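Local coordinates for protein endoglucanase (PDB 2E4T) that hydrolyses internal beta-1,4-glucosidic links of cellulose and xyloglucan, this chain being its family 44 glycoside hydrolase module, at residues T306-W318 with Y362-D376. Sequence-based numbering, arbitrary orientation. Where two conformers were deposited one is given.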
ATOM      1  N   THR A 306      12.014  19.859  -8.661  1.00  6.80           N
ATOM      2  CA  THR A 306      11.573  18.477  -8.349  1.00  6.59           C
ATOM      3  C   THR A 306      10.764  18.462  -7.050  1.00  6.29           C
ATOM      4  O   THR A 306       9.735  17.780  -6.945  1.00  6.29           O
ATOM      5  CB  THR A 306      12.737  17.493  -8.260  1.00  6.96           C
ATOM      6  OG1 THR A 306      13.649  17.691  -9.344  1.00  7.34           O
ATOM      7  CG2 THR A 306      12.265  16.056  -8.207  1.00  7.70           C
ATOM      8  N   ASN A 307      11.294  19.171  -6.036  1.00  6.59           N
ATOM      9  CA  ASN A 307      10.584  19.197  -4.741  1.00  6.34           C
ATOM     10  C   ASN A 307       9.176  19.794  -4.891  1.00  6.06           C
ATOM     11  O   ASN A 307       8.210  19.283  -4.271  1.00  6.37           O
ATOM     12  CB  ASN A 307      11.383  19.995  -3.746  1.00  7.05           C
ATOM     13  CG  ASN A 307      12.739  19.389  -3.439  1.00  7.01           C
ATOM     14  OD1 ASN A 307      12.965  18.169  -3.644  1.00  7.26           O
ATOM     15  ND2 ASN A 307      13.650  20.213  -2.897  1.00  8.40           N
ATOM     16  N   LYS A 308       9.045  20.856  -5.706  1.00  6.66           N
ATOM     17  CA  LYS A 308       7.729  21.466  -5.927  1.00  6.69           C
ATOM     18  C   LYS A 308       6.809  20.468  -6.644  1.00  6.54           C
ATOM     19  O   LYS A 308       5.616  20.390  -6.319  1.00  7.22           O
ATOM     20  CB  LYS A 308       7.870  22.769  -6.686  1.00  7.56           C
ATOM     21  CG  LYS A 308       8.432  23.862  -5.829  1.00  8.31           C
ATOM     22  CD  LYS A 308       8.640  25.150  -6.616  1.00 10.00           C
ATOM     23  CE  LYS A 308       9.093  26.282  -5.664  1.00 12.32           C
ATOM     24  NZ  LYS A 308       9.412  27.497  -6.443  1.00 13.92           N
ATOM     25  N   ALA A 309       7.334  19.722  -7.632  1.00  6.66           N
ATOM     26  CA  ALA A 309       6.512  18.747  -8.327  1.00  6.37           C
ATOM     27  C   ALA A 309       6.090  17.632  -7.363  1.00  5.90           C
ATOM     28  O   ALA A 309       4.984  17.090  -7.486  1.00  6.46           O
ATOM     29  CB  ALA A 309       7.269  18.156  -9.518  1.00  7.08           C
ATOM     30  N   ARG A 310       6.975  17.245  -6.428  1.00  5.59           N
ATOM     31  CA  ARG A 310       6.614  16.215  -5.443  1.00  5.12           C
ATOM     32  C   ARG A 310       5.402  16.644  -4.624  1.00  5.14           C
ATOM     33  O   ARG A 310       4.516  15.851  -4.318  1.00  5.82           O
ATOM     34  CB  ARG A 310       7.825  15.901  -4.545  1.00  5.60           C
ATOM     35  CG  ARG A 310       7.526  14.811  -3.537  1.00  5.86           C
ATOM     36  CD  ARG A 310       8.739  14.421  -2.702  1.00  5.85           C
ATOM     37  NE  ARG A 310       9.840  13.991  -3.528  1.00  5.91           N
ATOM     38  CZ  ARG A 310      10.923  14.728  -3.833  1.00  5.88           C
ATOM     39  NH1 ARG A 310      11.148  15.914  -3.224  1.00  6.28           N
ATOM     40  NH2 ARG A 310      11.798  14.287  -4.752  1.00  6.72           N
ATOM     41  N   LEU A 311       5.382  17.947  -4.233  1.00  5.77           N
ATOM     42  CA  LEU A 311       4.265  18.451  -3.451  1.00  5.58           C
ATOM     43  C   LEU A 311       2.943  18.373  -4.198  1.00  5.71           C
ATOM     44  O   LEU A 311       1.898  18.178  -3.550  1.00  6.23           O
ATOM     45  CB  LEU A 311       4.527  19.902  -3.026  1.00  5.98           C
ATOM     46  CG  LEU A 311       5.648  20.085  -2.012  1.00  6.00           C
ATOM     47  CD1 LEU A 311       5.973  21.586  -1.882  1.00  7.35           C
ATOM     48  CD2 LEU A 311       5.298  19.484  -0.662  1.00  7.21           C
ATOM     49  N   GLN A 312       2.950  18.562  -5.526  1.00  5.97           N
ATOM     50  CA  GLN A 312       1.715  18.542  -6.291  1.00  5.78           C
ATOM     51  C   GLN A 312       1.328  17.131  -6.767  1.00  5.62           C
ATOM     52  O   GLN A 312       0.146  16.901  -7.069  1.00  6.05           O
ATOM     53  CB  GLN A 312       1.801  19.474  -7.513  1.00  6.76           C
ATOM     54  CG  GLN A 312       2.100  20.924  -7.128  1.00  7.07           C
ATOM     55  CD  GLN A 312       1.094  21.504  -6.150  1.00  7.57           C
ATOM     56  OE1 GLN A 312      -0.101  21.191  -6.145  1.00  9.74           O
ATOM     57  NE2 GLN A 312       1.578  22.380  -5.275  1.00  8.09           N
ATOM     58  N   ALA A 313       2.308  16.206  -6.878  1.00  5.61           N
ATOM     59  CA  ALA A 313       2.054  14.917  -7.476  1.00  5.58           C
ATOM     60  C   ALA A 313       0.899  14.130  -6.841  1.00  5.26           C
ATOM     61  O   ALA A 313       0.232  13.384  -7.581  1.00  5.64           O
ATOM     62  CB  ALA A 313       3.340  14.085  -7.463  1.00  6.25           C
ATOM     63  N   PRO A 314       0.653  14.224  -5.534  1.00  5.35           N
ATOM     64  CA  PRO A 314      -0.483  13.469  -4.984  1.00  5.46           C
ATOM     65  C   PRO A 314      -1.823  13.841  -5.687  1.00  5.39           C
ATOM     66  O   PRO A 314      -2.753  13.028  -5.655  1.00  5.63           O
ATOM     67  CB  PRO A 314      -0.493  13.843  -3.496  1.00  5.69           C
ATOM     68  CG  PRO A 314       0.976  14.118  -3.222  1.00  6.14           C
ATOM     69  CD  PRO A 314       1.443  14.869  -4.454  1.00  5.54           C
ATOM     70  N   ARG A 315      -1.908  15.016  -6.294  1.00  5.40           N
ATOM     71  CA  ARG A 315      -3.135  15.388  -6.991  1.00  5.77           C
ATOM     72  C   ARG A 315      -3.456  14.455  -8.151  1.00  5.63           C
ATOM     73  O   ARG A 315      -4.630  14.344  -8.530  1.00  6.02           O
ATOM     74  CB  ARG A 315      -3.056  16.861  -7.401  1.00  6.06           C
ATOM     75  CG  ARG A 315      -3.139  17.781  -6.217  1.00  6.94           C
ATOM     76  CD  ARG A 315      -2.755  19.220  -6.556  1.00  8.13           C
ATOM     77  NE  ARG A 315      -3.703  19.752  -7.553  1.00  7.73           N
ATOM     78  CZ  ARG A 315      -3.464  20.867  -8.247  1.00  8.51           C
ATOM     79  NH1 ARG A 315      -2.324  21.570  -8.070  1.00  9.69           N
ATOM     80  NH2 ARG A 315      -4.376  21.248  -9.149  1.00  9.75           N
ATOM     81  N   THR A 316      -2.459  13.788  -8.743  1.00  5.28           N
ATOM     82  CA  THR A 316      -2.793  12.822  -9.804  1.00  5.48           C
ATOM     83  C   THR A 316      -3.676  11.685  -9.281  1.00  5.23           C
ATOM     84  O   THR A 316      -4.370  11.025 -10.049  1.00  5.86           O
ATOM     85  CB  THR A 316      -1.488  12.278 -10.418  1.00  5.28           C
ATOM     86  OG1 THR A 316      -0.811  13.412 -10.943  1.00  6.55           O
ATOM     87  CG2 THR A 316      -1.713  11.209 -11.445  1.00  6.39           C
ATOM     88  N   LEU A 317      -3.618  11.445  -7.952  1.00  5.41           N
ATOM     89  CA  LEU A 317      -4.460  10.422  -7.369  1.00  5.55           C
ATOM     90  C   LEU A 317      -5.965  10.747  -7.474  1.00  5.73           C
ATOM     91  O   LEU A 317      -6.771   9.821  -7.555  1.00  6.33           O
ATOM     92  CB  LEU A 317      -4.109  10.190  -5.901  1.00  5.59           C
ATOM     93  CG  LEU A 317      -2.698   9.659  -5.656  1.00  5.56           C
ATOM     94  CD1 LEU A 317      -2.369   9.666  -4.152  1.00  6.91           C
ATOM     95  CD2 LEU A 317      -2.527   8.237  -6.206  1.00  6.90           C
ATOM     96  N   TRP A 318      -6.343  12.051  -7.379  1.00  5.73           N
ATOM     97  CA  TRP A 318      -7.737  12.392  -7.160  1.00  6.01           C
ATOM     98  C   TRP A 318      -8.261  13.558  -7.990  1.00  6.17           C
ATOM     99  O   TRP A 318      -9.500  13.663  -8.127  1.00  7.24           O
ATOM    100  CB  TRP A 318      -8.006  12.700  -5.657  1.00  6.12           C
ATOM    101  CG  TRP A 318      -7.306  13.941  -5.192  1.00  6.36           C
ATOM    102  CD1 TRP A 318      -6.029  14.051  -4.672  1.00  6.26           C
ATOM    103  CD2 TRP A 318      -7.821  15.289  -5.214  1.00  6.42           C
ATOM    104  NE1 TRP A 318      -5.740  15.365  -4.382  1.00  6.48           N
ATOM    105  CE2 TRP A 318      -6.814  16.132  -4.729  1.00  6.51           C
ATOM    106  CE3 TRP A 318      -9.054  15.845  -5.626  1.00  7.46           C
ATOM    107  CZ2 TRP A 318      -6.985  17.519  -4.614  1.00  7.64           C
ATOM    108  CZ3 TRP A 318      -9.195  17.229  -5.553  1.00  8.69           C
ATOM    109  CH2 TRP A 318      -8.176  18.052  -5.051  1.00  8.65           C
ATOM    110  N   TYR A 362       6.763   8.509  -2.807  1.00  5.43           N
ATOM    111  CA  TYR A 362       6.784   9.804  -3.473  1.00  5.16           C
ATOM    112  C   TYR A 362       8.180  10.455  -3.470  1.00  5.37           C
ATOM    113  O   TYR A 362       8.331  11.569  -4.005  1.00  6.36           O
ATOM    114  CB  TYR A 362       5.700  10.724  -2.890  1.00  5.88           C
ATOM    115  CG  TYR A 362       4.352  10.422  -3.498  1.00  5.47           C
ATOM    116  CD1 TYR A 362       3.704   9.189  -3.259  1.00  6.08           C
ATOM    117  CD2 TYR A 362       3.761  11.309  -4.392  1.00  5.83           C
ATOM    118  CE1 TYR A 362       2.543   8.833  -3.934  1.00  6.19           C
ATOM    119  CE2 TYR A 362       2.591  10.988  -5.048  1.00  6.25           C
ATOM    120  CZ  TYR A 362       2.002   9.734  -4.854  1.00  6.31           C
ATOM    121  OH  TYR A 362       0.857   9.330  -5.503  1.00  7.01           O
ATOM    122  N   GLY A 363       9.160   9.740  -2.937  1.00  6.02           N
ATOM    123  CA  GLY A 363      10.517  10.260  -2.951  1.00  6.18           C
ATOM    124  C   GLY A 363      10.731  11.317  -1.891  1.00  5.65           C
ATOM    125  O   GLY A 363       9.877  11.643  -1.064  1.00  6.14           O
ATOM    126  N   GLY A 364      11.968  11.882  -1.914  1.00  6.35           N
ATOM    127  CA  GLY A 364      12.266  12.939  -0.980  1.00  6.32           C
ATOM    128  C   GLY A 364      12.053  12.554   0.479  1.00  6.05           C
ATOM    129  O   GLY A 364      11.701  13.388   1.293  1.00  5.92           O
ATOM    130  N   GLY A 365      12.303  11.280   0.820  1.00  6.72           N
ATOM    131  CA  GLY A 365      11.808  10.783   2.123  1.00  7.36           C
ATOM    132  C   GLY A 365      12.545  11.366   3.309  1.00  6.86           C
ATOM    133  O   GLY A 365      12.043  11.311   4.438  1.00  7.11           O
ATOM    134  N   ASN A 366      13.738  11.922   3.059  1.00  7.50           N
ATOM    135  CA  ASN A 366      14.539  12.626   4.058  1.00  7.77           C
ATOM    136  C   ASN A 366      14.460  14.153   3.890  1.00  7.66           C
ATOM    137  O   ASN A 366      15.278  14.897   4.453  1.00  8.75           O
ATOM    138  CB  ASN A 366      15.985  12.149   4.049  1.00  9.59           C
ATOM    139  CG  ASN A 366      16.661  12.461   2.724  1.00 10.40           C
ATOM    140  OD1 ASN A 366      16.024  12.826   1.753  1.00 12.13           O
ATOM    141  ND2 ASN A 366      17.978  12.396   2.718  1.00 15.25           N
ATOM    142  N   HIS A 367      13.415  14.623   3.189  1.00  6.81           N
ATOM    143  CA  HIS A 367      13.214  16.040   2.914  1.00  7.11           C
ATOM    144  C   HIS A 367      11.799  16.423   3.334  1.00  5.97           C
ATOM    145  O   HIS A 367      10.850  15.617   3.224  1.00  5.82           O
ATOM    146  CB  HIS A 367      13.369  16.311   1.388  1.00  8.01           C
ATOM    147  CG  HIS A 367      13.413  17.749   1.004  1.00  7.90           C
ATOM    148  ND1 HIS A 367      12.315  18.451   0.507  1.00  7.24           N
ATOM    149  CD2 HIS A 367      14.471  18.587   1.024  1.00 12.59           C
ATOM    150  CE1 HIS A 367      12.730  19.689   0.277  1.00  8.45           C
ATOM    151  NE2 HIS A 367      14.032  19.803   0.566  1.00 12.06           N
ATOM    152  N   ILE A 368      11.609  17.692   3.709  1.00  5.97           N
ATOM    153  CA  ILE A 368      10.284  18.141   4.132  1.00  5.35           C
ATOM    154  C   ILE A 368       9.236  17.820   3.051  1.00  5.67           C
ATOM    155  O   ILE A 368       8.084  17.458   3.420  1.00  5.62           O
ATOM    156  CB  ILE A 368      10.280  19.653   4.467  1.00  5.78           C
ATOM    157  CG1 ILE A 368       8.923  20.121   4.996  1.00  6.60           C
ATOM    158  CG2 ILE A 368      10.701  20.517   3.273  1.00  7.29           C
ATOM    159  CD1 ILE A 368       8.373  19.373   6.198  1.00  6.53           C
ATOM    160  N   THR A 369       9.561  17.946   1.772  1.00  5.80           N
ATOM    161  CA  THR A 369       8.537  17.705   0.747  1.00  5.37           C
ATOM    162  C   THR A 369       8.134  16.227   0.670  1.00  5.19           C
ATOM    163  O   THR A 369       6.982  15.938   0.271  1.00  5.53           O
ATOM    164  CB  THR A 369       8.943  18.251  -0.615  1.00  5.68           C
ATOM    165  OG1 THR A 369      10.137  17.581  -1.110  1.00  6.10           O
ATOM    166  CG2 THR A 369       9.095  19.737  -0.610  1.00  6.55           C
ATOM    167  N   GLY A 370       9.022  15.298   1.022  1.00  5.35           N
ATOM    168  CA  GLY A 370       8.605  13.914   1.112  1.00  5.88           C
ATOM    169  C   GLY A 370       7.647  13.689   2.256  1.00  5.03           C
ATOM    170  O   GLY A 370       6.729  12.847   2.174  1.00  5.80           O
ATOM    171  N   GLY A 371       7.808  14.429   3.363  1.00  5.29           N
ATOM    172  CA  GLY A 371       6.880  14.317   4.491  1.00  5.28           C
ATOM    173  C   GLY A 371       5.524  14.939   4.200  1.00  5.17           C
ATOM    174  O   GLY A 371       4.475  14.363   4.558  1.00  5.17           O
ATOM    175  N   ILE A 372       5.517  16.117   3.586  1.00  4.94           N
ATOM    176  CA  ILE A 372       4.263  16.749   3.224  1.00  4.72           C
ATOM    177  C   ILE A 372       3.535  15.907   2.174  1.00  4.84           C
ATOM    178  O   ILE A 372       2.320  15.663   2.304  1.00  5.36           O
ATOM    179  CB  ILE A 372       4.476  18.206   2.778  1.00  5.35           C
ATOM    180  CG1 ILE A 372       5.008  19.036   3.976  1.00  6.00           C
ATOM    181  CG2 ILE A 372       3.163  18.769   2.234  1.00  6.28           C
ATOM    182  CD1 ILE A 372       5.396  20.464   3.601  1.00  7.68           C
ATOM    183  N   ALA A 373       4.243  15.450   1.145  1.00  4.79           N
ATOM    184  CA  ALA A 373       3.588  14.602   0.144  1.00  5.08           C
ATOM    185  C   ALA A 373       3.033  13.337   0.795  1.00  4.70           C
ATOM    186  O   ALA A 373       1.912  12.910   0.469  1.00  4.89           O
ATOM    187  CB  ALA A 373       4.540  14.265  -1.003  1.00  5.89           C
ATOM    188  N   GLN A 374       3.815  12.708   1.702  1.00  4.91           N
ATOM    189  CA  GLN A 374       3.323  11.503   2.373  1.00  4.75           C
ATOM    190  C   GLN A 374       2.030  11.797   3.139  1.00  4.49           C
ATOM    191  O   GLN A 374       1.051  11.034   3.080  1.00  4.97           O
ATOM    192  CB  GLN A 374       4.404  10.979   3.322  1.00  5.12           C
ATOM    193  CG  GLN A 374       3.941   9.738   4.103  1.00  5.06           C
ATOM    194  CD  GLN A 374       3.746   8.537   3.214  1.00  4.94           C
ATOM    195  OE1 GLN A 374       4.227   8.467   2.077  1.00  5.96           O
ATOM    196  NE2 GLN A 374       3.042   7.531   3.744  1.00  6.62           N
ATOM    197  N   ALA A 375       2.023  12.906   3.926  1.00  4.81           N
ATOM    198  CA  ALA A 375       0.811  13.238   4.680  1.00  4.74           C
ATOM    199  C   ALA A 375      -0.354  13.498   3.733  1.00  4.75           C
ATOM    200  O   ALA A 375      -1.526  13.175   4.039  1.00  5.18           O
ATOM    201  CB  ALA A 375       1.086  14.441   5.588  1.00  5.68           C
ATOM    202  N   ASP A 376      -0.077  14.121   2.571  1.00  4.70           N
ATOM    203  CA  ASP A 376      -1.144  14.420   1.613  1.00  4.64           C
ATOM    204  C   ASP A 376      -1.717  13.094   1.079  1.00  4.82           C
ATOM    205  O   ASP A 376      -2.961  12.896   1.027  1.00  4.87           O
ATOM    206  CB  ASP A 376      -0.557  15.270   0.483  1.00  5.30           C
ATOM    207  CG  ASP A 376      -1.577  16.098  -0.261  1.00  5.47           C
ATOM    208  OD1 ASP A 376      -2.609  16.477   0.344  0.50  4.12           O
ATOM    209  OD2 ASP A 376      -1.348  16.319  -1.496  0.50  5.77           O
TER
HETATM  210  O   HOH W   1       1.757  17.273  -0.895  0.80  9.77           O
HETATM  211  O   HOH W   2       0.538  10.625  -7.814  1.00  7.74           O
HETATM  212  O   HOH W   3      -3.797  16.815  -2.872  1.00  9.09           O
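Arg310 reaches from helix 304-312 into the loop ahead of helix 368-384, its guanidinium fixed in rotation by acceptors lying near its own plane. The chain runs out extended through CG, then turns about CG-CD (chi3 -57°), which brings NE to Tyr362 O at 2.9 Å and NH1 to Thr369 OG1 at 2.9 Å. Both acceptors lie in the guanidinium plane, as does Asn307 OD1, which takes a second bond from NH1; NH2 is spoken for by Ile295 O. Gly364 N lies over one face, offset toward the rim.

Thr369 OG1 also bonds to His367 ND1, 2.8 Å away, while the same ring nitrogen accepts from Thr369 N and so caps the helix. The Asn307 amide stacks on the His367 ring, the two planes 29° apart.

Further along, helix segments 306-312 and 368-376 run nearly parallel, 12° apart. Leu311 sets CG against Thr369 CG2 and CD2 against Ile372 CG2, and Ala373 CB packs against Arg310 O and CG. The Tyr362 ring lies along Ala313 and Pro314 with its CE2 flank against them, and its OH meets the end of Leu317 head-on. A water links that hydroxyl to Ala313 O. In the conformer given, Asp376 OD2 touches Pro314 CB and is joined through another water to Trp318 NE1; OD1 goes to Tyr435 and Ser433.

The contact joins helix 304-312, in the long connection between strands 279-284 and 354-360, to helix 368-384, which follows strand 354-360 of the TIM-like barrel. With its cation buried among neutral oxygens, Arg310 ties the loop after that strand to the capped start of the next helix, and its charge probably disfavours protonation of His367.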